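Local atomic coordinates of glycoside hydrolase family 15, cellulose signaling associated protein envoy (Hypocrea jecorina, PDB entry 4WUJ), a protein that probably acts as a fungal blue-light photoreceptor, through a LOV domain that binds flavin mononucleotide, in a pathway integrating light and oxidative stress. Residues D133-G136 with H137-V141; I45-P48 with D49-V53; M15-L18 with L19-S23; T63-A67 with P68-G72; G32-D35 with C36-L40. One frame throughout, in Å; residues are numbered along the deposited sequence.

Contact 1: residues D133-G136 with H137-V141; sequences DPSG and HHFAV. With FMN (flavin mononucleotide), chain I.
Asp133 N donates to His137 O at 3.0 Å, with an N-H...O angle of 159°, and this bond closes the tip of a beta-hairpin in the PAS-fold sheet of the LOV domain. Asp133 to Gly136 form a type I turn whose last residue, Gly136, has positive phi, the pattern of a type I turn with a G1 bulge. A side chain at Gly136 would press on the carbonyl O of Ser135, which explains the glycine. Ser135 OG lies 3.4 Å from His137 CB, while its CB makes an off-centre CH-pi contact 4.2 Å from the centroid of the His137 imidazole. The same OG comes within 4.0 Å of Phe139 CE1, near the ring plane at its edge. Asp133 CB comes to 4.2 Å from the same CE1, obliquely, with its carboxylate plane 41° from the ring. Phe139 reaches back because its CG is anti to its own carbonyl carbon (chi1 -67°). In the next shell, His137 ND1 is hydrogen-bonded to Asp44 OD2 and His138 N to Ser46 OG, fastening the hairpin end to the end of strand 39-44 and the loop after it, while Phe139 pairs through its backbone with Leu130. Further along, the strand reaches the flavin, where Ala140 CB sits 3.7 Å from C8M of the FMN dimethylbenzene ring.

Contact 2: residues I45-P48 with D49-V53; sequences ISLP and DAPIV
Leu47 and Pro51 make the tight side of this turn. Leu47 CB lies 3.7 Å from Pro51 CD and 3.8 Å from Pro51 CG, the two side chains crossing at about a right angle. Leu47 CG is anti to its carbonyl carbon (chi1 -64°), which brings CD1 to 4.2 Å from Pro51 CG. Next to this apolar pair in the turn, Ala50 N donates to Leu47 O at 3.1 Å with an N-H...O angle of 149°, and the donor is tilted well off the carbonyl plane. Pro48 O adds a further contact, 3.6 Å from Pro51 CD. A second apolar touch, Ile45 CG2 to Ala50 CB at 4.0 Å, joins the start of the loop to its end; the Ile45 side chain also comes within about 4 Å of the bound FMN, nearest atoms. An alanine here in place of Pro51 is likely to open a gap beside Leu47 CB and to leave the backbone freer to turn after Ala50. The other side is looser: Ser46, Pro48 and Asp49 are exposed, and Asp49 turns its carboxylate away from the loop. That carboxylate is nevertheless engaged, since OD2 forms a salt bridge with Arg76, while the Asp49 carbonyl takes a hydrogen bond from Asn74; both partners bind FMN. Pro48 with phi -54° and Asp49 with positive phi supply the two central residues of a type II beta turn, within the loop joining neighbouring antiparallel strands 39-44 and 52-55 of the PAS fold.

Contact 3: residues M15-L18 with L19-S23; sequences MGIL and LRIAS
Leu19 N to Met15 O, Arg20 N to Gly16 O, Ile21 N to Ile17 O and Ala22 N to Leu18 O form four successive i to i+4 bonds, the signature of an alpha-helix. The outer two are the shorter, each 2.8 Å between Leu19 N and Met15 O and between Ala22 N and Leu18 O. The Arg20 N to Gly16 O bond is longer, 3.2 Å, and its donor stands 38° out of the carbonyl plane. Ser23 is the first residue to leave helical angles, although its N still reaches Leu19 O. Of the side chains, Ile17 and Ile21 lie alongside each other, pointing the same way. CG2 of Ile17 is anti to its backbone N, which brings it within 4.0 Å of Ile21 CD1; that CD1 also rests 3.5 Å from Ile17 O. On another flank Arg20 bends at chi3 and folds back along the helix, laying one guanidinium face over Ile17 CA; the same group makes a cation-pi contact with Trp131. The Ile17 and Ile21 pair packs on Val141 of strand 139-144, whereas Leu18 meets Leu40 of strand 39-44 and Leu34, and Met15 meets Cys36. Met15, Leu18, Leu19 and Ala22 also reach the second subunit; Met15 packs on Leu18 of the second subunit and Leu19 on its Ala22, placing helix 14-22 between its own sheet and the dimer partner.

Contact 4: residues T63-A67 with P68-G72; sequences TGYSA and PEIMG
Ser66 N donates to Glu69 OE1 at 3.0 Å, the donor approaching from above the carboxylate plane by 43°. Ser66 occupies the N-cap of helix 67-70, and Glu69, at N3, supplies one half of a capping box; the reciprocal half is missing, since the Ser66 side chain makes no capping bond. Its OG instead lies against carbon, 3.1 Å from Glu69 CG. The other carboxylate oxygen, Glu69 OE2, forms a salt bridge with Lys116. From the first turn, Ala67 O accepts from two donors at the helix's C-terminal end: Met71 N at 2.9 Å, nearly in line with the carbonyl, and Ile70 N at 3.1 Å, 59° out of its plane. The bonds from Glu69 N and Ile70 N to Ser66 O are weak. Outward of the cap, Tyr65 and Ile70 meet as a hydrophobic staple, joining the residue before the N-cap to the fourth of the helix; Tyr65 CB is 3.5 Å from Ile70 CG2. The ring's edge faces Glu69, with CD2 3.5 Å from OE1 and the planes 70° apart. Ile70 CG2 is turned toward Tyr65 CB by lying anti to its own carbonyl carbon. The Tyr65 ring packs edge-to-face with Phe77, Ile70 beds on Phe59 and Tyr60 of helix 57-63 and on Ile52 and Ala55 of strand 52-55, and Gly72 pairs by its backbone with Ile52.

Contact 5: residues G32-D35 with C36-L40; sequences GPLD and CSVSL
An Asx turn superimposed on a type I beta turn leads the chain into strand 39-44: Asp35 OD1 accepts from Ser37 N at 3.2 Å, and Asp35 O accepts from Val38 N at 3.1 Å. Neither donor lies in the plane of its acceptor group. Ser37 N meets OD1 from 54° above the carboxylate plane, and Val38 N stands 50° out of the carbonyl plane, so Asp35 holds the turn through both its side chain and its backbone carbonyl. Asp35 CG sits between its own backbone N and carbonyl carbon (chi1 76°), and this folds OD1 forward over the turn, where it also touches Ser37 CB at 3.4 Å. The turn belongs to the linker between helix 14-22 and the first strand of the PAS sheet, and it is buried, with the second subunit packing on it. Asp35 OD2 is hydrogen-bonded to Ser10 of that subunit, and Cys36 N to its Tyr54 OH. With an alanine here in place of Asp35, the Ser37 N-H would probably lose its acceptor and Ser10 of the second subunit its carboxylate partner. Apolar contact is lighter: Leu34 CD1 comes to 4.4 Å from Val38 CG1, and both residues pack on Leu143 of strand 139-144. Val38 CG1 also lies 3.4 Å from Asp35 O, the atom that accepts from its own N. Just beyond, Ser39 OG is hydrogen-bonded to OE1 of Gln144, a residue whose NE2 binds the FMN.

In the fold
From the N terminus, contact 3 covers helix 14-22 to its end, and contact 5 turns the following linker into strand 39-44. Contact 2 then closes the loop from that strand to strand 52-55, contact 4 caps the short helix 67-70, and contact 1 shapes the hairpin end before strand 139-144. All are local and run in series, so none nests or crosses. Touches in space join contacts 3 and 5, which both face the second subunit, and bring contact 1 against 2, 3 and 5. Contact 4 reaches contact 2 but touches neither 1, 3 nor 5; the nearest atoms of contacts 1 and 3 are about 11 and 13 Å away.

Contact 1: residues D133-G136 with H137-V141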
loop_
_atom_site.group_PDB
_atom_site.type_symbol
_atom_site.label_atom_id
_atom_site.label_comp_id
_atom_site.label_asym_id
_atom_site.label_seq_id
_atom_site.Cartn_x
_atom_site.Cartn_y
_atom_site.Cartn_z
ATOM N N ASP C 133 10.026 -12.138 13.127
ATOM C CA ASP C 133 9.953 -10.775 13.659
ATOM C C ASP C 133 10.494 -10.764 15.082
ATOM O O ASP C 133 10.688 -11.835 15.679
ATOM C CB ASP C 133 8.496 -10.278 13.666
ATOM C CG ASP C 133 8.153 -9.419 12.447
ATOM O OD1 ASP C 133 8.750 -9.647 11.358
ATOM O OD2 ASP C 133 7.285 -8.515 12.591
ATOM N N PRO C 134 10.727 -9.560 15.639
ATOM C CA PRO C 134 11.127 -9.467 17.053
ATOM C C PRO C 134 10.288 -10.405 17.934
ATOM O O PRO C 134 10.657 -10.705 19.082
ATOM C CB PRO C 134 10.854 -7.995 17.403
ATOM C CG PRO C 134 10.979 -7.253 16.101
ATOM C CD PRO C 134 10.602 -8.232 15.000
ATOM N N SER C 135 9.161 -10.852 17.378
ATOM C CA SER C 135 8.278 -11.837 18.006
ATOM C C SER C 135 8.830 -13.277 18.045
ATOM O O SER C 135 8.581 -14.030 19.009
ATOM C CB SER C 135 6.922 -11.817 17.274
ATOM O OG SER C 135 7.078 -11.610 15.865
ATOM N N GLY C 136 9.575 -13.663 17.008
ATOM C CA GLY C 136 9.993 -15.049 16.849
ATOM C C GLY C 136 9.007 -15.758 15.935
ATOM O O GLY C 136 9.128 -16.959 15.643
ATOM N N HIS C 137 8.030 -14.972 15.480
ATOM C CA HIS C 137 6.950 -15.432 14.631
ATOM C C HIS C 137 7.297 -15.232 13.167
ATOM O O HIS C 137 7.817 -14.188 12.780
ATOM C CB HIS C 137 5.686 -14.629 14.944
ATOM C CG HIS C 137 5.031 -15.008 16.228
ATOM N ND1 HIS C 137 3.710 -14.722 16.497
ATOM C CD2 HIS C 137 5.509 -15.652 17.319
ATOM C CE1 HIS C 137 3.402 -15.174 17.699
ATOM N NE2 HIS C 137 4.472 -15.749 18.219
ATOM N N HIS C 138 6.994 -16.242 12.363
ATOM C CA HIS C 138 7.141 -16.182 10.915
ATOM C C HIS C 138 5.837 -15.707 10.284
ATOM O O HIS C 138 4.761 -16.121 10.684
ATOM C CB HIS C 138 7.467 -17.572 10.386
ATOM C CG HIS C 138 8.915 -17.940 10.493
ATOM N ND1 HIS C 138 9.770 -17.890 9.412
ATOM C CD2 HIS C 138 9.661 -18.363 11.545
ATOM C CE1 HIS C 138 10.980 -18.260 9.790
ATOM N NE2 HIS C 138 10.941 -18.554 11.080
ATOM N N PHE C 139 5.935 -14.833 9.294
ATOM C CA PHE C 139 4.757 -14.332 8.589
ATOM C C PHE C 139 4.826 -14.665 7.099
ATOM O O PHE C 139 5.868 -15.008 6.555
ATOM C CB PHE C 139 4.602 -12.810 8.779
ATOM C CG PHE C 139 4.278 -12.412 10.190
ATOM C CD1 PHE C 139 5.248 -12.476 11.180
ATOM C CD2 PHE C 139 3.003 -11.968 10.529
ATOM C CE1 PHE C 139 4.944 -12.107 12.490
ATOM C CE2 PHE C 139 2.689 -11.614 11.829
ATOM C CZ PHE C 139 3.661 -11.672 12.810
ATOM N N ALA C 140 3.682 -14.548 6.458
ATOM C CA ALA C 140 3.573 -14.740 5.045
ATOM C C ALA C 140 2.795 -13.550 4.550
ATOM O O ALA C 140 1.818 -13.127 5.187
ATOM C CB ALA C 140 2.834 -16.039 4.723
ATOM N N VAL C 141 3.262 -12.999 3.438
ATOM C CA VAL C 141 2.591 -11.912 2.749
ATOM C C VAL C 141 2.014 -12.472 1.497
ATOM O O VAL C 141 2.735 -13.061 0.699
ATOM C CB VAL C 141 3.579 -10.819 2.284
ATOM C CG1 VAL C 141 2.804 -9.723 1.536
ATOM C CG2 VAL C 141 4.352 -10.296 3.442
HETATM N N1 FMN I . -5.712 -18.904 -1.035
HETATM C C2 FMN I . -6.585 -18.413 -1.983
HETATM O O2 FMN I . -7.360 -19.169 -2.565
HETATM N N3 FMN I . -6.605 -17.050 -2.271
HETATM C C4 FMN I . -5.757 -16.172 -1.643
HETATM O O4 FMN I . -5.823 -14.977 -1.917
HETATM C C4A FMN I . -4.863 -16.657 -0.678
HETATM N N5 FMN I . -4.006 -15.794 -0.009
HETATM C C5A FMN I . -3.127 -16.279 0.918
HETATM C C6 FMN I . -2.279 -15.385 1.544
HETATM C C7 FMN I . -1.394 -15.827 2.512
HETATM C C7M FMN I . -0.488 -14.821 3.152
HETATM C C8 FMN I . -1.357 -17.201 2.846
HETATM C C8M FMN I . -0.393 -17.692 3.897
HETATM C C9 FMN I . -2.208 -18.100 2.191
HETATM C C9A FMN I . -3.101 -17.646 1.227
HETATM N N10 FMN I . -3.974 -18.518 0.568
HETATM C C10 FMN I . -4.851 -18.025 -0.380
HETATM C "C1'" FMN I . -3.994 -20.017 0.774
HETATM C "C2'" FMN I . -4.780 -20.591 1.930
HETATM O "O2'" FMN I . -4.757 -19.671 2.997
HETATM C "C3'" FMN I . -4.183 -21.985 2.275
HETATM O "O3'" FMN I . -2.797 -21.880 2.581
HETATM C "C4'" FMN I . -4.366 -22.966 1.093
HETATM O "O4'" FMN I . -5.749 -23.190 0.914
HETATM C "C5'" FMN I . -3.604 -24.292 1.268
HETATM O "O5'" FMN I . -3.866 -24.844 2.545
HETATM P P FMN I . -5.114 -25.808 2.786
HETATM O O1P FMN I . -5.117 -26.090 4.280
HETATM O O2P FMN I . -6.442 -25.245 2.413
HETATM O O3P FMN I . -4.901 -27.076 2.025
#

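Contact 2: residues I45-P48 with D49-V53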
loop_
_atom_site.group_PDB
_atom_site.type_symbol
_atom_site.label_atom_id
_atom_site.label_comp_id
_atom_site.label_asym_id
_atom_site.label_seq_id
_atom_site.Cartn_x
_atom_site.Cartn_y
_atom_site.Cartn_z
ATOM N N ILE C 45 1.940 -17.276 10.249
ATOM C CA ILE C 45 1.914 -18.726 10.098
ATOM C C ILE C 45 2.480 -19.539 11.326
ATOM O O ILE C 45 2.398 -20.765 11.345
ATOM C CB ILE C 45 2.583 -19.148 8.790
ATOM C CG1 ILE C 45 4.063 -18.838 8.841
ATOM C CG2 ILE C 45 1.918 -18.422 7.556
ATOM C CD1 ILE C 45 4.863 -19.741 7.960
ATOM N N SER C 46 3.010 -18.846 12.332
ATOM C CA SER C 46 3.279 -19.424 13.668
ATOM C C SER C 46 2.049 -19.546 14.592
ATOM O O SER C 46 2.134 -20.133 15.653
ATOM C CB SER C 46 4.314 -18.567 14.396
ATOM O OG SER C 46 5.521 -18.548 13.646
ATOM N N LEU C 47 0.917 -18.975 14.200
ATOM C CA LEU C 47 -0.304 -19.103 14.971
ATOM C C LEU C 47 -1.185 -20.124 14.304
ATOM O O LEU C 47 -1.072 -20.358 13.106
ATOM C CB LEU C 47 -1.034 -17.754 15.092
ATOM C CG LEU C 47 -0.273 -16.665 15.847
ATOM C CD1 LEU C 47 -1.095 -15.366 15.923
ATOM C CD2 LEU C 47 0.110 -17.168 17.274
ATOM N N PRO C 48 -2.058 -20.747 15.080
ATOM C CA PRO C 48 -2.893 -21.844 14.578
ATOM C C PRO C 48 -3.709 -21.486 13.315
ATOM O O PRO C 48 -4.502 -20.544 13.303
ATOM C CB PRO C 48 -3.810 -22.147 15.773
ATOM C CG PRO C 48 -2.970 -21.804 16.996
ATOM C CD PRO C 48 -2.090 -20.634 16.560
ATOM N N ASP C 49 -3.492 -22.274 12.265
ATOM C CA ASP C 49 -4.184 -22.122 10.979
ATOM C C ASP C 49 -3.930 -20.761 10.277
ATOM O O ASP C 49 -4.821 -20.238 9.614
ATOM C CB ASP C 49 -5.699 -22.362 11.156
ATOM C CG ASP C 49 -6.358 -22.845 9.884
ATOM O OD1 ASP C 49 -5.663 -23.475 9.046
ATOM O OD2 ASP C 49 -7.567 -22.596 9.712
ATOM N N ALA C 50 -2.733 -20.215 10.458
ATOM C CA ALA C 50 -2.237 -19.085 9.675
ATOM C C ALA C 50 -3.215 -17.917 9.558
ATOM O O ALA C 50 -3.559 -17.516 8.442
ATOM C CB ALA C 50 -1.848 -19.587 8.232
ATOM N N PRO C 51 -3.639 -17.356 10.690
ATOM C CA PRO C 51 -4.670 -16.312 10.604
ATOM C C PRO C 51 -4.202 -15.012 9.936
ATOM O O PRO C 51 -3.041 -14.576 10.018
ATOM C CB PRO C 51 -5.036 -16.061 12.081
ATOM C CG PRO C 51 -3.749 -16.322 12.813
ATOM C CD PRO C 51 -3.071 -17.457 12.052
ATOM N N ILE C 52 -5.125 -14.401 9.240
ATOM C CA ILE C 52 -4.917 -13.023 8.766
ATOM C C ILE C 52 -4.789 -12.065 9.963
ATOM O O ILE C 52 -5.656 -12.047 10.845
ATOM C CB ILE C 52 -6.071 -12.554 7.887
ATOM C CG1 ILE C 52 -6.131 -13.358 6.607
ATOM C CG2 ILE C 52 -5.923 -11.052 7.518
ATOM C CD1 ILE C 52 -7.502 -13.269 5.965
ATOM N N VAL C 53 -3.692 -11.305 9.999
ATOM C CA VAL C 53 -3.513 -10.282 11.023
ATOM C C VAL C 53 -3.603 -8.876 10.433
ATOM O O VAL C 53 -3.678 -7.895 11.173
ATOM C CB VAL C 53 -2.198 -10.457 11.803
ATOM C CG1 VAL C 53 -2.208 -11.783 12.531
ATOM C CG2 VAL C 53 -1.009 -10.387 10.919
#

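Contact 3: residues M15-L18 with L19-S23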
loop_
_atom_site.group_PDB
_atom_site.type_symbol
_atom_site.label_atom_id
_atom_site.label_comp_id
_atom_site.label_asym_id
_atom_site.label_seq_id
_atom_site.Cartn_x
_atom_site.Cartn_y
_atom_site.Cartn_z
ATOM N N MET C 15 4.821 -1.317 4.582
ATOM C CA MET C 15 5.590 -0.915 3.440
ATOM C C MET C 15 7.069 -1.236 3.712
ATOM O O MET C 15 7.796 -1.610 2.780
ATOM C CB MET C 15 5.263 0.536 3.050
ATOM C CG MET C 15 3.697 0.835 3.036
ATOM S SD MET C 15 2.766 0.649 1.467
ATOM C CE MET C 15 2.259 2.332 1.128
ATOM N N GLY C 16 7.500 -1.189 4.975
ATOM C CA GLY C 16 8.831 -1.686 5.320
ATOM C C GLY C 16 8.988 -3.214 5.072
ATOM O O GLY C 16 10.065 -3.724 4.715
ATOM N N ILE C 17 7.900 -3.943 5.305
ATOM C CA ILE C 17 7.786 -5.350 4.920
ATOM C C ILE C 17 7.942 -5.529 3.402
ATOM O O ILE C 17 8.754 -6.333 2.949
ATOM C CB ILE C 17 6.437 -5.899 5.402
ATOM C CG1 ILE C 17 6.546 -6.235 6.889
ATOM C CG2 ILE C 17 5.979 -7.074 4.583
ATOM C CD1 ILE C 17 5.269 -6.659 7.503
ATOM N N LEU C 18 7.175 -4.777 2.625
ATOM C CA LEU C 18 7.270 -4.835 1.159
ATOM C C LEU C 18 8.652 -4.459 0.640
ATOM O O LEU C 18 9.195 -5.068 -0.254
ATOM C CB LEU C 18 6.245 -3.896 0.524
ATOM C CG LEU C 18 4.820 -4.375 0.734
ATOM C CD1 LEU C 18 3.855 -3.364 0.235
ATOM C CD2 LEU C 18 4.577 -5.732 0.048
ATOM N N LEU C 19 9.234 -3.436 1.201
ATOM C CA LEU C 19 10.529 -3.049 0.741
ATOM C C LEU C 19 11.557 -4.164 0.958
ATOM O O LEU C 19 12.372 -4.431 0.079
ATOM C CB LEU C 19 10.950 -1.779 1.443
ATOM C CG LEU C 19 12.105 -1.038 0.798
ATOM C CD1 LEU C 19 11.874 -0.847 -0.711
ATOM C CD2 LEU C 19 12.281 0.300 1.532
ATOM N N ARG C 20 11.549 -4.803 2.126
ATOM C CA ARG C 20 12.501 -5.889 2.384
ATOM C C ARG C 20 12.316 -6.997 1.338
ATOM O O ARG C 20 13.291 -7.560 0.786
ATOM C CB ARG C 20 12.298 -6.453 3.783
ATOM C CG ARG C 20 13.384 -6.086 4.766
ATOM C CD ARG C 20 12.858 -6.083 6.200
ATOM N NE ARG C 20 12.104 -7.293 6.539
ATOM C CZ ARG C 20 11.119 -7.328 7.435
ATOM N NH1 ARG C 20 10.762 -6.217 8.087
ATOM N NH2 ARG C 20 10.494 -8.472 7.683
ATOM N N ILE C 21 11.048 -7.285 1.070
ATOM C CA ILE C 21 10.680 -8.259 0.065
ATOM C C ILE C 21 11.222 -7.893 -1.301
ATOM O O ILE C 21 11.785 -8.734 -1.999
ATOM C CB ILE C 21 9.163 -8.417 -0.016
ATOM C CG1 ILE C 21 8.724 -9.413 1.065
ATOM C CG2 ILE C 21 8.755 -8.917 -1.399
ATOM C CD1 ILE C 21 7.296 -9.228 1.545
ATOM N N ALA C 22 11.048 -6.628 -1.669
ATOM C CA ALA C 22 11.481 -6.123 -2.959
ATOM C C ALA C 22 12.956 -6.424 -3.193
ATOM O O ALA C 22 13.354 -6.811 -4.302
ATOM C CB ALA C 22 11.223 -4.616 -3.051
ATOM N N SER C 23 13.753 -6.259 -2.135
ATOM C CA SER C 23 15.198 -6.407 -2.211
ATOM C C SER C 23 15.704 -7.752 -1.725
ATOM O O SER C 23 16.881 -7.883 -1.376
ATOM C CB SER C 23 15.869 -5.297 -1.384
ATOM O OG SER C 23 15.747 -4.022 -2.019
#

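Contact 4: residues T63-A67 with P68-G72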
loop_
_atom_site.group_PDB
_atom_site.type_symbol
_atom_site.label_atom_id
_atom_site.label_comp_id
_atom_site.label_asym_id
_atom_site.label_seq_id
_atom_site.Cartn_x
_atom_site.Cartn_y
_atom_site.Cartn_z
ATOM N N THR C 63 -12.266 -8.196 -2.679
ATOM C CA THR C 63 -13.056 -9.371 -2.264
ATOM C C THR C 63 -14.469 -9.023 -1.821
ATOM O O THR C 63 -15.329 -9.892 -1.766
ATOM C CB THR C 63 -12.386 -10.152 -1.122
ATOM O OG1 THR C 63 -12.374 -9.366 0.081
ATOM C CG2 THR C 63 -10.990 -10.563 -1.516
ATOM N N GLY C 64 -14.709 -7.763 -1.482
ATOM C CA GLY C 64 -16.001 -7.358 -0.948
ATOM C C GLY C 64 -16.239 -7.619 0.534
ATOM O O GLY C 64 -17.272 -7.201 1.073
ATOM N N TYR C 65 -15.323 -8.307 1.221
ATOM C CA TYR C 65 -15.488 -8.457 2.677
ATOM C C TYR C 65 -15.054 -7.208 3.447
ATOM O O TYR C 65 -14.470 -6.259 2.883
ATOM C CB TYR C 65 -14.729 -9.672 3.213
ATOM C CG TYR C 65 -15.181 -10.987 2.634
ATOM C CD1 TYR C 65 -14.597 -11.478 1.473
ATOM C CD2 TYR C 65 -16.182 -11.736 3.240
ATOM C CE1 TYR C 65 -14.997 -12.671 0.922
ATOM C CE2 TYR C 65 -16.580 -12.943 2.709
ATOM C CZ TYR C 65 -15.986 -13.396 1.533
ATOM O OH TYR C 65 -16.348 -14.582 0.946
ATOM N N SER C 66 -15.348 -7.222 4.744
ATOM C CA SER C 66 -14.909 -6.182 5.657
ATOM C C SER C 66 -13.989 -6.814 6.704
ATOM O O SER C 66 -13.919 -8.041 6.832
ATOM C CB SER C 66 -16.109 -5.559 6.367
ATOM O OG SER C 66 -16.652 -6.485 7.301
ATOM N N ALA C 67 -13.304 -5.978 7.469
ATOM C CA ALA C 67 -12.236 -6.451 8.322
ATOM C C ALA C 67 -12.713 -7.493 9.301
ATOM O O ALA C 67 -12.065 -8.518 9.452
ATOM C CB ALA C 67 -11.614 -5.308 9.051
ATOM N N PRO C 68 -13.846 -7.234 9.980
ATOM C CA PRO C 68 -14.280 -8.114 11.074
ATOM C C PRO C 68 -14.823 -9.442 10.563
ATOM O O PRO C 68 -14.929 -10.394 11.323
ATOM C CB PRO C 68 -15.404 -7.308 11.762
ATOM C CG PRO C 68 -15.335 -5.894 11.135
ATOM C CD PRO C 68 -14.782 -6.112 9.776
ATOM N N GLU C 69 -15.183 -9.484 9.292
ATOM C CA GLU C 69 -15.585 -10.718 8.629
ATOM C C GLU C 69 -14.388 -11.684 8.371
ATOM O O GLU C 69 -14.576 -12.898 8.379
ATOM C CB GLU C 69 -16.300 -10.388 7.292
ATOM C CG GLU C 69 -17.542 -9.470 7.395
ATOM C CD GLU C 69 -18.277 -9.223 6.045
ATOM O OE1 GLU C 69 -17.665 -9.127 4.958
ATOM O OE2 GLU C 69 -19.514 -9.113 6.073
ATOM N N ILE C 70 -13.177 -11.148 8.164
ATOM C CA ILE C 70 -12.038 -11.948 7.709
ATOM C C ILE C 70 -10.820 -11.992 8.675
ATOM O O ILE C 70 -10.028 -12.934 8.676
ATOM C CB ILE C 70 -11.616 -11.521 6.307
ATOM C CG1 ILE C 70 -11.109 -10.080 6.289
ATOM C CG2 ILE C 70 -12.786 -11.675 5.346
ATOM C CD1 ILE C 70 -9.641 -9.940 6.560
ATOM N N MET C 71 -10.685 -11.011 9.536
ATOM C CA MET C 71 -9.569 -11.015 10.464
ATOM C C MET C 71 -9.530 -12.246 11.362
ATOM O O MET C 71 -10.545 -12.661 11.899
ATOM C CB MET C 71 -9.631 -9.784 11.370
ATOM C CG MET C 71 -8.262 -9.240 11.715
ATOM S SD MET C 71 -7.433 -8.439 10.328
ATOM C CE MET C 71 -6.957 -6.990 11.261
ATOM N N GLY C 72 -8.329 -12.791 11.555
ATOM C CA GLY C 72 -8.146 -13.969 12.385
ATOM C C GLY C 72 -8.443 -15.255 11.625
ATOM O O GLY C 72 -8.231 -16.326 12.142
#

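Contact 5: residues G32-D35 with C36-L40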
loop_
_atom_site.group_PDB
_atom_site.type_symbol
_atom_site.label_atom_id
_atom_site.label_comp_id
_atom_site.label_asym_id
_atom_site.label_seq_id
_atom_site.Cartn_x
_atom_site.Cartn_y
_atom_site.Cartn_z
ATOM N N GLY C 32 6.923 -7.077 -9.963
ATOM C CA GLY C 32 6.666 -5.964 -10.861
ATOM C C GLY C 32 6.261 -4.735 -10.038
ATOM O O GLY C 32 6.539 -4.666 -8.830
ATOM N N PRO C 33 5.605 -3.761 -10.675
ATOM C CA PRO C 33 5.229 -2.584 -9.873
ATOM C C PRO C 33 4.093 -2.866 -8.855
ATOM O O PRO C 33 3.165 -3.606 -9.161
ATOM C CB PRO C 33 4.795 -1.562 -10.937
ATOM C CG PRO C 33 4.351 -2.366 -12.110
ATOM C CD PRO C 33 5.215 -3.626 -12.092
ATOM N N LEU C 34 4.193 -2.294 -7.658
ATOM C CA LEU C 34 3.081 -2.281 -6.705
ATOM C C LEU C 34 2.637 -0.848 -6.373
ATOM O O LEU C 34 3.485 0.009 -6.098
ATOM C CB LEU C 34 3.496 -2.932 -5.369
ATOM C CG LEU C 34 3.877 -4.410 -5.215
ATOM C CD1 LEU C 34 3.409 -4.950 -3.826
ATOM C CD2 LEU C 34 3.291 -5.229 -6.291
ATOM N N ASP C 35 1.329 -0.602 -6.315
ATOM C CA ASP C 35 0.831 0.658 -5.726
ATOM C C ASP C 35 -0.073 0.431 -4.439
ATOM O O ASP C 35 -0.242 -0.714 -3.983
ATOM C CB ASP C 35 0.181 1.526 -6.813
ATOM C CG ASP C 35 -1.206 1.051 -7.220
ATOM O OD1 ASP C 35 -1.770 0.129 -6.580
ATOM O OD2 ASP C 35 -1.742 1.598 -8.217
ATOM N N CYS C 36 -0.624 1.500 -3.842
ATOM C CA CYS C 36 -1.287 1.373 -2.517
ATOM C C CYS C 36 -2.668 0.805 -2.554
ATOM O O CYS C 36 -3.334 0.649 -1.515
ATOM C CB CYS C 36 -1.354 2.747 -1.829
ATOM S SG CYS C 36 0.220 3.359 -1.579
ATOM N N SER C 37 -3.115 0.536 -3.754
ATOM C CA SER C 37 -4.373 -0.164 -3.969
ATOM C C SER C 37 -4.204 -1.717 -3.982
ATOM O O SER C 37 -5.199 -2.443 -4.091
ATOM C CB SER C 37 -4.937 0.275 -5.354
ATOM O OG SER C 37 -5.815 1.370 -5.206
ATOM N N VAL C 38 -2.960 -2.208 -3.999
ATOM C CA VAL C 38 -2.710 -3.644 -4.128
ATOM C C VAL C 38 -3.503 -4.416 -3.052
ATOM O O VAL C 38 -3.634 -3.963 -1.928
ATOM C CB VAL C 38 -1.197 -4.011 -4.019
ATOM C CG1 VAL C 38 -0.665 -3.780 -2.639
ATOM C CG2 VAL C 38 -0.968 -5.485 -4.375
ATOM N N SER C 39 -4.095 -5.545 -3.425
ATOM C CA SER C 39 -4.742 -6.392 -2.435
ATOM C C SER C 39 -3.677 -7.232 -1.710
ATOM O O SER C 39 -2.844 -7.911 -2.341
ATOM C CB SER C 39 -5.801 -7.246 -3.070
ATOM O OG SER C 39 -6.100 -8.353 -2.260
ATOM N N LEU C 40 -3.665 -7.141 -0.389
ATOM C CA LEU C 40 -2.572 -7.707 0.399
ATOM C C LEU C 40 -3.097 -8.269 1.692
ATOM O O LEU C 40 -3.954 -7.651 2.333
ATOM C CB LEU C 40 -1.529 -6.657 0.721
ATOM C CG LEU C 40 -0.327 -7.090 1.557
ATOM C CD1 LEU C 40 0.918 -6.303 1.155
ATOM C CD2 LEU C 40 -0.602 -6.945 3.049
#